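PDB 5ZBT: lectin-like protein from Entamoeba histolytica HM-1:IMSS-A, which is of unknown function but, as the legume lectin-like domain of a longer membrane protein, may bind D-mannose. Local coordinates for residues Phe30-Glu35 / Gln83-Ile88; Ile173-Asn178 / Ile201-Phe206; Ala212-Gly215 / Ser221-Val224. All coordinates share one frame; numbering follows the deposited sequence.

Interaction 1 (Phe30-Glu35 / Gln83-Ile88)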
# COMPACT_ATOMS: atom_id res chain seq x y z
N PHE A 30 0.60 -12.68 3.02
CA PHE A 30 0.05 -13.22 4.25
C PHE A 30 -1.46 -13.26 4.11
O PHE A 30 -2.10 -12.23 3.85
CB PHE A 30 0.48 -12.45 5.50
CG PHE A 30 0.35 -10.96 5.41
CD1 PHE A 30 1.38 -10.19 4.88
CD2 PHE A 30 -0.76 -10.31 5.93
CE1 PHE A 30 1.29 -8.81 4.82
CE2 PHE A 30 -0.87 -8.93 5.89
CZ PHE A 30 0.15 -8.17 5.33
N ARG A 31 -2.03 -14.44 4.26
CA ARG A 31 -3.43 -14.71 4.01
C ARG A 31 -4.16 -14.97 5.32
O ARG A 31 -3.54 -15.14 6.37
CB ARG A 31 -3.58 -15.90 3.05
CG ARG A 31 -2.87 -15.67 1.71
CD ARG A 31 -2.92 -16.89 0.81
NE ARG A 31 -1.72 -16.96 -0.03
CZ ARG A 31 -0.56 -17.50 0.36
NH1 ARG A 31 0.48 -17.51 -0.47
NH2 ARG A 31 -0.45 -18.02 1.58
N GLU A 32 -5.50 -14.98 5.23
CA GLU A 32 -6.42 -15.25 6.33
C GLU A 32 -6.59 -16.76 6.52
O GLU A 32 -6.87 -17.47 5.54
CB GLU A 32 -7.78 -14.62 6.07
CG GLU A 32 -7.79 -13.09 6.10
CD GLU A 32 -9.17 -12.52 6.43
OE1 GLU A 32 -9.80 -11.91 5.52
OE2 GLU A 32 -9.63 -12.69 7.58
N PRO A 33 -6.44 -17.28 7.75
CA PRO A 33 -6.15 -16.49 8.95
C PRO A 33 -4.66 -16.13 9.08
O PRO A 33 -3.81 -16.90 8.63
CB PRO A 33 -6.59 -17.42 10.08
CG PRO A 33 -6.30 -18.80 9.54
CD PRO A 33 -6.52 -18.72 8.03
N ILE A 34 -4.37 -14.98 9.70
CA ILE A 34 -2.99 -14.51 9.82
C ILE A 34 -2.22 -15.41 10.77
O ILE A 34 -2.61 -15.60 11.93
CB ILE A 34 -2.95 -13.07 10.32
CG1 ILE A 34 -3.75 -12.14 9.39
CG2 ILE A 34 -1.49 -12.62 10.41
CD1 ILE A 34 -3.13 -11.96 8.04
N GLU A 35 -1.09 -15.92 10.30
CA GLU A 35 -0.18 -16.69 11.13
C GLU A 35 1.05 -15.83 11.40
O GLU A 35 1.77 -15.46 10.45
CB GLU A 35 0.19 -18.01 10.43
CG GLU A 35 1.62 -18.55 10.60
CD GLU A 35 1.90 -19.76 9.70
OE1 GLU A 35 2.55 -19.58 8.63
OE2 GLU A 35 1.46 -20.88 10.04
N GLN A 83 -3.13 -8.06 -4.02
CA GLN A 83 -4.42 -7.74 -3.42
C GLN A 83 -4.22 -7.45 -1.95
O GLN A 83 -3.85 -8.34 -1.18
CB GLN A 83 -5.41 -8.89 -3.60
CG GLN A 83 -5.86 -9.13 -5.03
CD GLN A 83 -6.61 -10.43 -5.17
OE1 GLN A 83 -7.12 -10.95 -4.19
NE2 GLN A 83 -6.67 -10.96 -6.38
N LEU A 84 -4.47 -6.21 -1.55
CA LEU A 84 -4.29 -5.79 -0.17
C LEU A 84 -5.67 -5.49 0.41
O LEU A 84 -6.31 -4.51 0.03
CB LEU A 84 -3.39 -4.56 -0.09
CG LEU A 84 -3.04 -4.14 1.33
CD1 LEU A 84 -2.05 -5.14 1.93
CD2 LEU A 84 -2.46 -2.77 1.34
N LYS A 85 -6.13 -6.34 1.32
CA LYS A 85 -7.44 -6.18 1.90
C LYS A 85 -7.36 -5.29 3.15
O LYS A 85 -6.57 -5.56 4.06
CB LYS A 85 -8.05 -7.54 2.23
CG LYS A 85 -9.51 -7.48 2.63
CD LYS A 85 -10.12 -8.87 2.69
CE LYS A 85 -11.49 -8.79 3.31
NZ LYS A 85 -12.28 -10.03 3.07
N LEU A 86 -8.18 -4.25 3.17
CA LEU A 86 -8.12 -3.17 4.15
C LEU A 86 -9.09 -3.40 5.30
O LEU A 86 -10.20 -3.91 5.11
CB LEU A 86 -8.47 -1.84 3.48
CG LEU A 86 -7.42 -1.00 2.77
CD1 LEU A 86 -6.42 -1.85 2.07
CD2 LEU A 86 -8.13 -0.11 1.78
N ASN A 87 -8.68 -2.97 6.50
CA ASN A 87 -9.54 -2.92 7.69
C ASN A 87 -9.21 -1.61 8.42
O ASN A 87 -8.33 -1.58 9.28
CB ASN A 87 -9.30 -4.15 8.57
CG ASN A 87 -10.29 -4.25 9.73
OD1 ASN A 87 -11.16 -3.40 9.91
ND2 ASN A 87 -10.14 -5.31 10.53
N ILE A 88 -9.90 -0.53 8.04
CA ILE A 88 -9.59 0.81 8.53
C ILE A 88 -10.71 1.28 9.46
O ILE A 88 -11.89 1.23 9.09
CB ILE A 88 -9.38 1.80 7.36
CG1 ILE A 88 -8.21 1.37 6.47
CG2 ILE A 88 -9.09 3.21 7.87
CD1 ILE A 88 -8.18 2.12 5.15
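E32 and K85 face each other at the surface of the legume-lectin β-sandwich, one from the loop that runs into helix 36-42, the other from strand 80-90. Their charged ends form a salt bridge, but a long one, with E32 OE1 4.0 Å from K85 NZ, so it probably acts as a loose electrostatic pairing more than a tight grip. The side chains meet at about a right angle. K85 reaches out fully stretched, its CG anti to the backbone N (chi1 -170°), which carries the ammonium away from the sheet. E32 is likewise extended beyond CG, and its carboxylate comes in at the side of the lysine's far end, with OE1 4.2 Å from both CD and CE of K85.

Strand 220-231 lies between the two segments. It hydrogen-bonds through its backbone to F30 on one flank and to Q83 and K85 on the other, and the side chain of Q225 touches both E32 and K85, so the ion pair bridges over that strand. In the buried layer beneath, F30 and L84 approach each other without touching, and V224 packs against both. The peptide bond between E32 and P33 is cis. The other carboxylate oxygen, E32 OE2, stands 5.9 Å from K85 NZ.

Interaction 2 (Ile173-Asn178 / Ile201-Phe206); sequences IKYLVN and IDIPPF
The loop that carries the chain from strand 191-198 in one sheet of the lectin β-sandwich to strand 207-213 in the other is pinned near its start by a tyrosine, Y175, on strand 170-176. Y175 holds its ring out toward the loop with CG anti to the backbone N (chi1 -177°); I201 and D202 lie about its hydroxyl end, while I203 runs back over one face. Its OH donates to the carbonyl oxygen of I201, with Y175 OH to I201 O at 2.8 Å. The donor lies in the carbonyl plane on a lone pair of the oxygen, and that oxygen in turn lies at the edge of the ring, close to its plane. The same hydroxyl receives a weak, bent hydrogen bond from the next-but-one residue, with I203 N 3.3 Å from Y175 OH.

In the side chain of I203, CD1 sits almost above the ring centre, 3.4 Å from the Y175 ring centroid and 14° off the normal, a close CH-π contact, while I203 CB and CG1 lie over the CZ end. I201 adds a lighter touch, its CG2 4.2 Å from CE1 of Y175. The carboxylate of D202 pairs with K180 in a salt bridge, and I203 also packs on I122 of the other sheet. The hydroxyl of this buried tyrosine thus has one firm bond as donor and one weak bond as acceptor, and together with the CH-π contact these probably limit movement of the loop against the ring.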
# COMPACT_ATOMS: atom_id res chain seq x y z
N ILE A 173 -3.37 -4.15 -7.35
CA ILE A 173 -2.21 -3.65 -8.07
C ILE A 173 -1.80 -4.70 -9.09
O ILE A 173 -1.34 -5.79 -8.71
CB ILE A 173 -1.06 -3.32 -7.11
CG1 ILE A 173 -1.45 -2.18 -6.17
CG2 ILE A 173 0.22 -2.98 -7.88
CD1 ILE A 173 -0.71 -2.22 -4.85
N LYS A 174 -1.96 -4.40 -10.38
CA LYS A 174 -1.68 -5.34 -11.46
C LYS A 174 -0.59 -4.77 -12.36
O LYS A 174 -0.69 -3.62 -12.80
CB LYS A 174 -2.93 -5.61 -12.31
CG LYS A 174 -4.04 -6.39 -11.64
CD LYS A 174 -5.02 -6.93 -12.71
CE LYS A 174 -5.85 -5.81 -13.35
NZ LYS A 174 -6.79 -6.27 -14.44
N TYR A 175 0.41 -5.57 -12.69
CA TYR A 175 1.45 -5.16 -13.62
C TYR A 175 1.68 -6.23 -14.67
O TYR A 175 1.92 -7.40 -14.33
CB TYR A 175 2.75 -4.85 -12.87
CG TYR A 175 3.87 -4.33 -13.76
CD1 TYR A 175 3.75 -3.12 -14.44
CD2 TYR A 175 5.06 -5.05 -13.90
CE1 TYR A 175 4.78 -2.63 -15.23
CE2 TYR A 175 6.11 -4.56 -14.68
CZ TYR A 175 5.95 -3.35 -15.35
OH TYR A 175 6.97 -2.86 -16.13
N LEU A 176 1.62 -5.85 -15.94
CA LEU A 176 1.96 -6.74 -17.04
C LEU A 176 3.35 -6.38 -17.54
O LEU A 176 3.57 -5.26 -18.01
CB LEU A 176 0.93 -6.63 -18.17
CG LEU A 176 -0.51 -6.71 -17.65
CD1 LEU A 176 -1.50 -6.39 -18.77
CD2 LEU A 176 -0.76 -8.08 -17.08
N VAL A 177 4.28 -7.34 -17.43
CA VAL A 177 5.70 -7.06 -17.63
C VAL A 177 5.99 -6.77 -19.10
O VAL A 177 6.71 -5.82 -19.44
CB VAL A 177 6.55 -8.24 -17.12
CG1 VAL A 177 7.98 -8.12 -17.58
CG2 VAL A 177 6.49 -8.32 -15.59
N ASN A 178 5.45 -7.59 -20.00
CA ASN A 178 5.69 -7.36 -21.43
C ASN A 178 5.06 -6.06 -21.90
O ASN A 178 5.67 -5.31 -22.68
CB ASN A 178 5.15 -8.54 -22.24
CG ASN A 178 6.05 -9.75 -22.16
OD1 ASN A 178 7.10 -9.73 -21.50
ND2 ASN A 178 5.66 -10.82 -22.86
N ILE A 201 5.46 1.95 -18.17
CA ILE A 201 6.05 2.16 -16.85
C ILE A 201 6.83 0.90 -16.50
O ILE A 201 6.34 -0.22 -16.69
CB ILE A 201 4.98 2.48 -15.79
CG1 ILE A 201 5.59 2.62 -14.40
CG2 ILE A 201 3.86 1.43 -15.78
CD1 ILE A 201 4.57 3.11 -13.38
N ASP A 202 8.05 1.09 -16.04
CA ASP A 202 8.97 0.01 -15.74
C ASP A 202 8.97 -0.26 -14.24
O ASP A 202 8.93 0.68 -13.45
CB ASP A 202 10.37 0.37 -16.20
CG ASP A 202 10.77 -0.37 -17.45
OD1 ASP A 202 11.83 -0.04 -18.01
OD2 ASP A 202 10.03 -1.30 -17.86
N ILE A 203 9.02 -1.53 -13.88
CA ILE A 203 9.17 -1.93 -12.47
C ILE A 203 10.36 -2.87 -12.36
O ILE A 203 10.23 -4.07 -12.63
CB ILE A 203 7.90 -2.58 -11.91
CG1 ILE A 203 6.69 -1.65 -12.11
CG2 ILE A 203 8.08 -2.91 -10.45
CD1 ILE A 203 5.40 -2.20 -11.59
N PRO A 204 11.52 -2.37 -11.95
CA PRO A 204 12.67 -3.25 -11.70
C PRO A 204 12.43 -4.10 -10.46
O PRO A 204 11.43 -3.89 -9.75
CB PRO A 204 13.83 -2.26 -11.48
CG PRO A 204 13.31 -0.92 -11.89
CD PRO A 204 11.83 -0.97 -11.67
N PRO A 205 13.30 -5.06 -10.16
CA PRO A 205 13.18 -5.79 -8.88
C PRO A 205 12.95 -4.84 -7.70
O PRO A 205 13.51 -3.74 -7.65
CB PRO A 205 14.52 -6.52 -8.76
CG PRO A 205 14.96 -6.73 -10.20
CD PRO A 205 14.41 -5.57 -10.99
N PHE A 206 12.10 -5.24 -6.76
CA PHE A 206 11.67 -4.31 -5.72
C PHE A 206 11.47 -5.00 -4.37
O PHE A 206 11.24 -6.20 -4.28
CB PHE A 206 10.38 -3.58 -6.13
CG PHE A 206 9.18 -4.50 -6.31
CD1 PHE A 206 8.86 -5.01 -7.57
CD2 PHE A 206 8.38 -4.84 -5.24
CE1 PHE A 206 7.76 -5.84 -7.75
CE2 PHE A 206 7.28 -5.68 -5.41
CZ PHE A 206 6.97 -6.18 -6.67

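Interaction 3 (Ala212-Gly215 / Ser221-Val224); sequences ATNG and SYRV
T213 OG1 accepts a nearly straight hydrogen bond from the backbone N of G215, with G215 N to T213 OG1 at 3.2 Å and an N-H...O angle of 162°. This ST turn bends the chain as it leaves strand 207-213, while the carbonyl oxygen of T213 comes close to the ring of Y222. T213 O stands 3.2 Å from Y222 CE2, approaching obliquely, in a close van der Waals contact. On the other side of T213 in sequence, A212 presses its methyl against the root of the tyrosine, with A212 CB 3.8 Å from both CB and CG of Y222.

Strand 207-213 belongs to one sheet of the legume-lectin sandwich and strand 220-231 to the other, so A212 and Y222 meet in the interior between the sheets. Y222 points inward, and M98, from a neighbour of strand 207-213, also packs against it. Its hydroxyl is hydrogen-bonded to the backbone O of G95, next to the C90-C94 disulfide.

The side chain of N214 turns back beside Y222 with CG anti to its own carbonyl carbon (chi1 -63°), placing the amide at the ring edge near its plane; the two flat groups are 24° apart. S221, unlike Y222, has its CB directed away from 212-215, and its OG is bonded to T59 O.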
# COMPACT_ATOMS: atom_id res chain seq x y z
N ALA A 212 1.60 3.81 6.67
CA ALA A 212 0.41 4.61 6.90
C ALA A 212 0.72 5.69 7.91
O ALA A 212 1.61 5.56 8.74
CB ALA A 212 -0.78 3.75 7.39
N THR A 213 -0.04 6.77 7.82
CA THR A 213 -0.01 7.82 8.82
C THR A 213 -1.44 8.17 9.20
O THR A 213 -2.34 8.11 8.36
CB THR A 213 0.72 9.07 8.30
OG1 THR A 213 0.77 10.06 9.33
CG2 THR A 213 0.01 9.66 7.08
N ASN A 214 -1.67 8.49 10.48
CA ASN A 214 -3.00 8.97 10.85
C ASN A 214 -3.18 10.46 10.57
O ASN A 214 -4.31 10.96 10.65
CB ASN A 214 -3.30 8.71 12.33
CG ASN A 214 -3.35 7.22 12.67
OD1 ASN A 214 -3.09 6.85 13.83
ND2 ASN A 214 -3.63 6.37 11.68
N GLY A 215 -2.11 11.18 10.23
CA GLY A 215 -2.28 12.61 9.97
C GLY A 215 -2.87 13.33 11.16
O GLY A 215 -2.48 13.11 12.32
N SER A 221 -7.49 4.43 12.67
CA SER A 221 -6.57 3.31 12.82
C SER A 221 -6.49 2.54 11.50
O SER A 221 -7.52 2.10 10.97
CB SER A 221 -7.00 2.39 13.96
OG SER A 221 -6.10 1.30 14.09
N TYR A 222 -5.26 2.36 10.99
CA TYR A 222 -5.02 1.67 9.73
C TYR A 222 -4.58 0.25 10.00
O TYR A 222 -3.70 0.00 10.83
CB TYR A 222 -3.97 2.40 8.89
CG TYR A 222 -4.53 3.65 8.23
CD1 TYR A 222 -5.33 3.56 7.09
CD2 TYR A 222 -4.29 4.91 8.77
CE1 TYR A 222 -5.86 4.70 6.50
CE2 TYR A 222 -4.82 6.06 8.18
CZ TYR A 222 -5.60 5.94 7.05
OH TYR A 222 -6.11 7.07 6.50
N ARG A 223 -5.26 -0.70 9.35
CA ARG A 223 -4.97 -2.11 9.59
C ARG A 223 -5.22 -2.86 8.29
O ARG A 223 -5.97 -2.40 7.42
CB ARG A 223 -5.79 -2.66 10.77
CG ARG A 223 -5.99 -1.58 11.85
CD ARG A 223 -7.00 -1.83 12.87
NE ARG A 223 -8.27 -2.24 12.32
CZ ARG A 223 -9.15 -2.92 13.04
NH1 ARG A 223 -8.84 -3.19 14.30
NH2 ARG A 223 -10.30 -3.31 12.53
N VAL A 224 -4.57 -4.01 8.16
CA VAL A 224 -4.57 -4.77 6.92
C VAL A 224 -5.00 -6.20 7.23
O VAL A 224 -4.42 -6.86 8.11
CB VAL A 224 -3.18 -4.73 6.26
CG1 VAL A 224 -3.03 -5.81 5.22
CG2 VAL A 224 -2.96 -3.36 5.64

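All three contacts reach the sheet containing strands 80-90, 170-176 and 220-231. Interactions 1 and 3 are direct neighbours, their centres 14 Å apart: N87 OD1 meets R223 NH2 at 2.7 Å in a probable hydrogen bond, and I88 lies against Y222, with I88 CG1 3.7 Å from Y222 CD1. Interaction 2 stands apart, its centre 22 Å from that of interaction 1, although strands 80-90 and 170-176 are adjacent. Interactions 2 and 3, 26 Å apart between centres, lie on opposite sides of the domain's centre, and each involves a tyrosine from this sheet meeting chain that belongs or leads to strand 207-213 of the other.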